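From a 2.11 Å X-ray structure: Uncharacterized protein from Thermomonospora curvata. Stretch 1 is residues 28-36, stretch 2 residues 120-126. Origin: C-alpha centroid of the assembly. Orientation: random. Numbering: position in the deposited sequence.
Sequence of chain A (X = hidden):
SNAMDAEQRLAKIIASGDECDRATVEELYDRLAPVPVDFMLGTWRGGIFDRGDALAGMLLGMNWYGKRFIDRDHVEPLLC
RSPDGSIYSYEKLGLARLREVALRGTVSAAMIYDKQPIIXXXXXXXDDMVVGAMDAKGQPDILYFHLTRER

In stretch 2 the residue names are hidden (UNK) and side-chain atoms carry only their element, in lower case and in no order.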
ATOM      1  N   LEU A  28       8.762  -9.152  -8.944  1.00 35.09           N
ATOM      2  CA  LEU A  28       9.487  -8.986  -7.695  1.00 35.36           C
ATOM      3  C   LEU A  28       8.575  -9.248  -6.472  1.00 37.65           C
ATOM      4  O   LEU A  28       8.991  -9.939  -5.537  1.00 37.58           O
ATOM      5  CB  LEU A  28      10.146  -7.594  -7.641  1.00 34.17           C
ATOM      6  CG  LEU A  28      11.325  -7.385  -8.649  1.00 39.53           C
ATOM      7  CD1 LEU A  28      11.670  -5.898  -8.810  1.00 37.52           C
ATOM      8  CD2 LEU A  28      12.582  -8.131  -8.208  1.00 44.09           C
ATOM      9  N   TYR A  29       7.320  -8.778  -6.524  1.00 32.71           N
ATOM     10  CA  TYR A  29       6.340  -8.983  -5.473  1.00 30.71           C
ATOM     11  C   TYR A  29       6.087 -10.469  -5.190  1.00 36.54           C
ATOM     12  O   TYR A  29       6.054 -10.870  -4.018  1.00 37.17           O
ATOM     13  CB  TYR A  29       5.043  -8.286  -5.871  1.00 31.53           C
ATOM     14  CG  TYR A  29       3.917  -8.393  -4.860  1.00 29.62           C
ATOM     15  CD1 TYR A  29       2.973  -9.408  -4.946  1.00 31.43           C
ATOM     16  CD2 TYR A  29       3.740  -7.416  -3.881  1.00 28.20           C
ATOM     17  CE1 TYR A  29       1.912  -9.490  -4.037  1.00 31.42           C
ATOM     18  CE2 TYR A  29       2.652  -7.451  -3.010  1.00 27.39           C
ATOM     19  CZ  TYR A  29       1.764  -8.512  -3.071  1.00 31.33           C
ATOM     20  OH  TYR A  29       0.707  -8.554  -2.204  1.00 32.50           O
ATOM     21  N   ASP A  30       5.910 -11.281  -6.246  1.00 34.95           N
ATOM     22  CA  ASP A  30       5.622 -12.717  -6.119  1.00 37.40           C
ATOM     23  C   ASP A  30       6.731 -13.496  -5.379  1.00 42.93           C
ATOM     24  O   ASP A  30       6.470 -14.590  -4.914  1.00 43.25           O
ATOM     25  CB  ASP A  30       5.357 -13.348  -7.492  1.00 41.22           C
ATOM     26  CG  ASP A  30       4.033 -12.919  -8.128  1.00 48.64           C
ATOM     27  OD1 ASP A  30       3.157 -12.381  -7.395  1.00 45.76           O
ATOM     28  OD2 ASP A  30       3.858 -13.148  -9.345  1.00 50.65           O
ATOM     29  N   ARG A  31       7.929 -12.910  -5.223  1.00 40.94           N
ATOM     30  CA  ARG A  31       9.064 -13.532  -4.540  1.00 42.43           C
ATOM     31  C   ARG A  31       9.162 -13.043  -3.081  1.00 45.29           C
ATOM     32  O   ARG A  31      10.014 -13.517  -2.328  1.00 47.03           O
ATOM     33  CB  ARG A  31      10.361 -13.238  -5.320  1.00 45.01           C
ATOM     34  CG  ARG A  31      10.506 -14.148  -6.540  1.00 58.76           C
ATOM     35  CD  ARG A  31      11.283 -13.547  -7.692  1.00 65.41           C
ATOM     36  NE  ARG A  31      12.674 -13.277  -7.342  1.00 74.16           N
ATOM     37  CZ  ARG A  31      13.450 -12.417  -7.991  1.00 86.16           C
ATOM     38  NH1 ARG A  31      14.699 -12.210  -7.592  1.00 60.09           N
ATOM     39  NH2 ARG A  31      12.980 -11.748  -9.040  1.00 75.49           N
ATOM     40  N   LEU A  32       8.259 -12.145  -2.671  1.00 38.44           N
ATOM     41  CA  LEU A  32       8.267 -11.592  -1.325  1.00 36.91           C
ATOM     42  C   LEU A  32       7.515 -12.441  -0.329  1.00 38.98           C
ATOM     43  O   LEU A  32       6.595 -13.193  -0.669  1.00 37.03           O
ATOM     44  CB  LEU A  32       7.719 -10.154  -1.288  1.00 34.86           C
ATOM     45  CG  LEU A  32       8.452  -9.090  -2.145  1.00 37.39           C
ATOM     46  CD1 LEU A  32       7.731  -7.767  -2.048  1.00 33.73           C
ATOM     47  CD2 LEU A  32       9.942  -8.930  -1.740  1.00 36.06           C
ATOM     48  N   ALA A  33       7.939 -12.306   0.927  1.00 36.50           N
ATOM     49  CA  ALA A  33       7.383 -13.011   2.064  1.00 36.60           C
ATOM     50  C   ALA A  33       6.099 -12.335   2.571  1.00 40.11           C
ATOM     51  O   ALA A  33       6.021 -11.107   2.598  1.00 36.99           O
ATOM     52  CB  ALA A  33       8.420 -13.079   3.187  1.00 37.84           C
ATOM     53  N   PRO A  34       5.102 -13.130   3.040  1.00 39.25           N
ATOM     54  CA  PRO A  34       3.915 -12.518   3.668  1.00 36.71           C
ATOM     55  C   PRO A  34       4.261 -11.888   5.029  1.00 40.60           C
ATOM     56  O   PRO A  34       5.317 -12.188   5.606  1.00 40.58           O
ATOM     57  CB  PRO A  34       2.943 -13.687   3.843  1.00 39.08           C
ATOM     58  CG  PRO A  34       3.768 -14.915   3.799  1.00 45.99           C
ATOM     59  CD  PRO A  34       5.069 -14.608   3.114  1.00 42.41           C
ATOM     60  N   VAL A  35       3.376 -11.016   5.540  1.00 35.43           N
ATOM     61  CA  VAL A  35       3.564 -10.343   6.827  1.00 34.01           C
ATOM     62  C   VAL A  35       2.357 -10.612   7.712  1.00 35.73           C
ATOM     63  O   VAL A  35       1.242 -10.650   7.185  1.00 33.42           O
ATOM     64  CB  VAL A  35       3.844  -8.805   6.722  1.00 35.72           C
ATOM     65  CG1 VAL A  35       5.176  -8.528   6.054  1.00 35.89           C
ATOM     66  CG2 VAL A  35       2.723  -8.026   6.036  1.00 33.28           C
ATOM     67  N   PRO A  36       2.528 -10.745   9.051  1.00 33.19           N
ATOM     68  CA  PRO A  36       1.345 -10.879   9.915  1.00 33.46           C
ATOM     69  C   PRO A  36       0.646  -9.514  10.066  1.00 36.98           C
ATOM     70  O   PRO A  36       1.258  -8.476   9.778  1.00 35.36           O
ATOM     71  CB  PRO A  36       1.932 -11.380  11.240  1.00 37.08           C
ATOM     72  CG  PRO A  36       3.311 -10.897  11.269  1.00 40.09           C
ATOM     73  CD  PRO A  36       3.778 -10.728   9.848  1.00 35.18           C
ATOM     74  N   UNK A 120      -5.867  -4.303  -0.287  1.00 26.11           N
ATOM     75  CA  UNK A 120      -4.421  -4.102  -0.496  1.00 24.55           C
ATOM     76  C   UNK A 120      -3.661  -5.219   0.204  1.00 28.94           C
ATOM     77  O   UNK A 120      -3.640  -5.254   1.440  1.00 28.36           O
ATOM     78  o   UNK A 120      -5.120  -1.545  -1.691  1.00 37.18           O
ATOM     79  o   UNK A 120      -4.817  -0.544   0.239  1.00 43.92           O
ATOM     80  c   UNK A 120      -3.932  -2.735   0.010  1.00 25.89           C
ATOM     81  c   UNK A 120      -4.700  -1.528  -0.508  1.00 38.09           C
ATOM     82  N   UNK A 121      -3.051  -6.123  -0.580  1.00 25.94           N
ATOM     83  CA  UNK A 121      -2.286  -7.305  -0.113  1.00 26.62           C
ATOM     84  C   UNK A 121      -0.846  -6.893   0.139  1.00 32.89           C
ATOM     85  O   UNK A 121      -0.189  -6.394  -0.774  1.00 33.22           O
ATOM     86  c   UNK A 121      -2.361  -8.435  -1.143  1.00 26.68           C
ATOM     87  c   UNK A 121      -3.759  -8.820  -1.506  1.00 31.03           C
ATOM     88  n   UNK A 121      -4.394  -9.927  -0.914  1.00 32.39           N
ATOM     89  c   UNK A 121      -5.577 -10.005  -1.491  1.00 32.53           C
ATOM     90  c   UNK A 121      -4.601  -8.268  -2.417  1.00 33.26           C
ATOM     91  n   UNK A 121      -5.738  -9.043  -2.423  1.00 33.61           N
ATOM     92  N   UNK A 122      -0.384  -6.999   1.393  1.00 29.22           N
ATOM     93  CA  UNK A 122       0.959  -6.535   1.765  1.00 27.71           C
ATOM     94  C   UNK A 122       2.000  -7.646   1.808  1.00 33.38           C
ATOM     95  O   UNK A 122       1.751  -8.722   2.351  1.00 33.58           O
ATOM     96  c   UNK A 122      -0.616  -2.458   2.330  1.00 32.38           C
ATOM     97  c   UNK A 122       0.008  -4.648   3.159  1.00 29.53           C
ATOM     98  c   UNK A 122       0.241  -3.561   2.320  1.00 32.25           C
ATOM     99  c   UNK A 122      -1.101  -4.612   3.998  1.00 30.17           C
ATOM    100  c   UNK A 122       0.910  -5.844   3.129  1.00 28.44           C
ATOM    101  c   UNK A 122      -1.961  -3.526   3.989  1.00 32.12           C
ATOM    102  c   UNK A 122      -1.702  -2.443   3.173  1.00 30.23           C
ATOM    103  N   UNK A 123       3.192  -7.362   1.284  1.00 29.49           N
ATOM    104  CA  UNK A 123       4.324  -8.286   1.388  1.00 30.52           C
ATOM    105  C   UNK A 123       5.509  -7.505   1.922  1.00 32.82           C
ATOM    106  O   UNK A 123       5.646  -6.338   1.614  1.00 31.54           O
ATOM    107  n   UNK A 123       2.254 -11.795  -0.855  1.00 59.66           N
ATOM    108  n   UNK A 123       1.216 -12.906  -2.587  1.00 64.59           N
ATOM    109  c   UNK A 123       3.552  -9.757  -0.602  1.00 33.88           C
ATOM    110  c   UNK A 123       2.321 -12.445  -2.015  1.00 70.97           C
ATOM    111  n   UNK A 123       3.495 -12.659  -2.600  1.00 47.20           N
ATOM    112  c   UNK A 123       3.410 -11.202  -0.165  1.00 50.69           C
ATOM    113  c   UNK A 123       4.661  -8.951   0.037  1.00 33.86           C
ATOM    114  N   UNK A 124       6.389  -8.154   2.656  1.00 30.15           N
ATOM    115  CA  UNK A 124       7.546  -7.540   3.279  1.00 30.72           C
ATOM    116  C   UNK A 124       8.667  -7.246   2.280  1.00 34.22           C
ATOM    117  O   UNK A 124       9.071  -8.138   1.538  1.00 35.34           O
ATOM    118  c   UNK A 124       9.261  -7.907   5.216  1.00 43.79           C
ATOM    119  n   UNK A 124      13.035  -7.867   7.598  1.00 62.11           N
ATOM    120  c   UNK A 124       8.097  -8.488   4.392  1.00 33.10           C
ATOM    121  c   UNK A 124       9.774  -8.905   6.249  1.00 48.99           C
ATOM    122  n   UNK A 124      12.546  -9.031   5.689  1.00 55.44           N
ATOM    123  n   UNK A 124      10.844  -8.345   7.085  1.00 49.90           N
ATOM    124  c   UNK A 124      12.139  -8.417   6.794  1.00 65.43           C
ATOM    125  N   UNK A 125       9.215  -6.035   2.333  1.00 29.38           N
ATOM    126  CA  UNK A 125      10.451  -5.644   1.631  1.00 30.85           C
ATOM    127  C   UNK A 125      11.579  -5.748   2.704  1.00 38.06           C
ATOM    128  O   UNK A 125      12.555  -6.467   2.501  1.00 39.81           O
ATOM    129  c   UNK A 125      11.796  -3.829   0.437  1.00 32.73           C
ATOM    130  c   UNK A 125       9.417  -4.304  -0.237  1.00 31.17           C
ATOM    131  c   UNK A 125      10.399  -4.268   0.919  1.00 32.85           C
ATOM    132  N   UNK A 126      11.378  -5.091   3.882  1.00 33.75           N
ATOM    133  CA  UNK A 126      12.229  -5.177   5.081  1.00 36.14           C
ATOM    134  C   UNK A 126      11.326  -4.758   6.231  1.00 40.63           C
ATOM    135  O   UNK A 126      10.160  -4.504   5.973  1.00 39.92           O
ATOM    136  n   UNK A 126      13.849  -2.364   3.571  1.00 40.92           N
ATOM    137  o   UNK A 126      12.458  -2.206   5.329  1.00 39.23           O
ATOM    138  c   UNK A 126      13.526  -4.322   4.963  1.00 34.42           C
ATOM    139  c   UNK A 126      13.246  -2.871   4.644  1.00 49.84           C
TER
HETATM  140  O   HOH W   1      10.244 -10.374   1.868  1.00 46.38           O

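Position 120 carries two carbons, the second bearing two oxygens, and lies beyond contact with stretch 1. A carboxylate on so short a stem is Asp120; with no partner on stretch 1, its type is not set by this contact.

Position 121 has one carbon followed by a five-membered ring of three carbons and two nitrogens. The backbone does the joining here: Tyr29 OH donates a hydrogen bond to the backbone O of 121 at 2.7 Å, and Tyr29 OH also lies 3.2 Å from the CB of 121. The imidazole makes this His121. Its ring leads away from stretch 1, leaving CB and O beside the tyrosine while NE2 is hydrogen-bonded elsewhere in the structure.

At position 122 one carbon leads to a ring of six carbons with no heteroatom. The side chain points away from stretch 1 overall, yet its CB lies 4.1 Å from Val35 CG2. This is Phe122, an apolar choice that suits a buried position.

Position 123 shows three carbons, a nitrogen, and then a carbon carrying two more nitrogens. This chain crosses the ring of Tyr29, and its CB comes within 3.5 Å of Leu32 CB. The terminal guanidinium identifies Arg123. Its CG sits over the ring face, 3.7 Å from the centroid of the Tyr29 ring, in a CH-pi contact, while Tyr29 CE1 lies over one face of the guanidinium. The long aliphatic stem thus supplies apolar surface to the aromatic ring before the charge begins.

Position 124 has the same atoms as 123 but is extended, with its first three chi angles all t. Its CB packs 3.4 Å from Val35 CG1, and its end leads away. This is Arg124, whose stem can cover a valine while NE and NH2 find hydrogen bonds beside the stretches.

Position 125 has three carbons, one carrying the other two, and a terminal carbon packs near Leu32 CD1. This is Val125. It points away, but CG2 still reaches 4.3 Å from Leu32 CD1, a modest apolar contact between buried side chains.

Position 126 has two carbons, the second with one oxygen and one nitrogen, and does not touch stretch 1. The carboxamide is Asn126, whose OD1 can accept and is hydrogen-bonded to a residue just outside one of the stretches.

The contact combines polar links with side-chain packing. Besides the tyrosine bond, Arg124 N donates to Ala33 O at 3.0 Å, nearly straight at 166°, and a water accepts from Ala33 N and donates to Arg124 O, bridging the two stretches. Around these links, Tyr29, Leu32 and Val35 pack against stretch 2, and Arg123 has the largest area covered by stretch 1.

Stretch 2 120-126: DHFRRVN
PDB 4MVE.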